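Local coordinates for glycosyltransferase (Streptomyces halstedii, PDB 3WAD), which is a glycosyltransferase of the GT-B fold, built from two Rossmann-like domains that face each other across a cleft, at residues 408-411 against 412-416. Numbering follows the deposited sequence.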
loop_
_atom_site.group_PDB
_atom_site.type_symbol
_atom_site.label_atom_id
_atom_site.label_comp_id
_atom_site.label_asym_id
_atom_site.label_seq_id
_atom_site.Cartn_x
_atom_site.Cartn_y
_atom_site.Cartn_z
ATOM N N GLU B 408 -16.653 -4.389 -9.775
ATOM C CA GLU B 408 -17.995 -4.054 -9.297
ATOM C C GLU B 408 -18.122 -2.649 -8.822
ATOM O O GLU B 408 -19.179 -2.029 -8.947
ATOM C CB GLU B 408 -18.421 -4.964 -8.134
ATOM C CG GLU B 408 -18.428 -6.365 -8.478
ATOM C CD GLU B 408 -19.701 -6.787 -9.197
ATOM O OE1 GLU B 408 -20.550 -5.930 -9.610
ATOM O OE2 GLU B 408 -19.810 -8.022 -9.402
ATOM N N LEU B 409 -17.061 -2.124 -8.192
ATOM C CA LEU B 409 -17.165 -0.801 -7.655
ATOM C C LEU B 409 -17.245 0.222 -8.821
ATOM O O LEU B 409 -17.827 1.283 -8.683
ATOM C CB LEU B 409 -15.931 -0.496 -6.747
ATOM C CG LEU B 409 -15.964 -1.252 -5.389
ATOM C CD1 LEU B 409 -14.691 -0.998 -4.594
ATOM C CD2 LEU B 409 -17.178 -0.899 -4.582
ATOM N N VAL B 410 -16.548 -0.083 -9.911
ATOM C CA VAL B 410 -16.606 0.767 -11.121
ATOM C C VAL B 410 -18.034 0.659 -11.666
ATOM O O VAL B 410 -18.564 1.673 -12.082
ATOM C CB VAL B 410 -15.530 0.361 -12.161
ATOM C CG1 VAL B 410 -15.803 0.931 -13.586
ATOM C CG2 VAL B 410 -14.117 0.813 -11.694
ATOM N N ARG B 411 -18.659 -0.535 -11.633
ATOM C CA ARG B 411 -20.074 -0.639 -12.107
ATOM C C ARG B 411 -20.990 0.130 -11.202
ATOM O O ARG B 411 -21.972 0.656 -11.667
ATOM C CB ARG B 411 -20.534 -2.083 -12.289
ATOM C CG ARG B 411 -19.804 -2.762 -13.509
ATOM C CD ARG B 411 -20.277 -4.162 -13.822
ATOM N NE ARG B 411 -19.133 -5.082 -13.980
ATOM C CZ ARG B 411 -18.684 -5.922 -13.035
ATOM N NH1 ARG B 411 -19.277 -5.978 -11.842
ATOM N NH2 ARG B 411 -17.642 -6.716 -13.273
ATOM N N VAL B 412 -20.685 0.223 -9.896
ATOM C CA VAL B 412 -21.504 1.075 -8.993
ATOM C C VAL B 412 -21.361 2.513 -9.378
ATOM O O VAL B 412 -22.361 3.232 -9.408
ATOM C CB VAL B 412 -21.143 1.024 -7.424
ATOM C CG1 VAL B 412 -21.746 2.254 -6.649
ATOM C CG2 VAL B 412 -21.692 -0.188 -6.827
ATOM N N ALA B 413 -20.132 2.982 -9.615
ATOM C CA ALA B 413 -20.029 4.421 -9.876
ATOM C C ALA B 413 -20.619 4.723 -11.260
ATOM O O ALA B 413 -21.178 5.800 -11.447
ATOM C CB ALA B 413 -18.645 4.935 -9.777
ATOM N N GLU B 414 -20.512 3.771 -12.191
ATOM C CA GLU B 414 -21.020 4.052 -13.566
ATOM C C GLU B 414 -22.546 4.001 -13.636
ATOM O O GLU B 414 -23.123 4.828 -14.281
ATOM C CB GLU B 414 -20.393 3.111 -14.600
ATOM C CG GLU B 414 -19.012 3.623 -15.005
ATOM C CD GLU B 414 -18.152 2.602 -15.785
ATOM O OE1 GLU B 414 -18.602 1.441 -16.043
ATOM O OE2 GLU B 414 -16.992 2.977 -16.131
ATOM N N ARG B 415 -23.125 2.981 -12.983
ATOM C CA ARG B 415 -24.581 2.715 -12.862
ATOM C C ARG B 415 -25.172 3.841 -12.066
ATOM O O ARG B 415 -26.252 4.330 -12.404
ATOM C CB ARG B 415 -24.872 1.345 -12.171
ATOM C CG ARG B 415 -25.339 0.150 -13.116
ATOM C CD ARG B 415 -25.708 -1.116 -12.272
ATOM N NE ARG B 415 -24.628 -2.126 -12.305
ATOM C CZ ARG B 415 -23.889 -2.549 -11.260
ATOM N NH1 ARG B 415 -22.932 -3.449 -11.456
ATOM N NH2 ARG B 415 -24.089 -2.098 -10.025
ATOM N N GLY B 416 -24.430 4.301 -11.061
ATOM C CA GLY B 416 -24.742 5.540 -10.317
ATOM C C GLY B 416 -24.573 6.846 -11.062
ATOM O O GLY B 416 -24.526 7.926 -10.424
#
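V410 puts CG1 anti to its backbone N (chi1 163°), on the side of its own carbonyl and of the next turn, where the carboxylate of E414 runs alongside it. E414 brings OE2 to 3.5 Å from V410 CG1; the two side chains point the same way, and CG of E414 also passes over V410 O. On another side of the helix E408 bends at chi2 (-82°), which turns OE1 toward R411 and R415. OE1 faces both, with R411 NH1 modelled as a salt-bridge partner from the same turn and R415 NH1 as a longer one at 3.9 Å. The R415 group meets OE1 at its edge, its plane turned 59° from the carboxylate. Both NH1 positions are crowded in the model, so the detail of this network is doubtful. R415 lays its guanidinium over R411 O, which sits 3.7 Å from the plane. Beneath these side chains V412 N, A413 N, E414 N and R415 N bond to the carbonyls four residues back, the last spanning 2.9 Å from R415 N to R411 O. G416 N continues the pattern to V412 O as the helix ends. L409, V412 and A413 touch L126 of strand 126-130, while V410 touches M1 and H29. This is the amphipathic end of the C-terminal helix 402-415, which packs against the parallel N-terminal sheet of the GT-B fold.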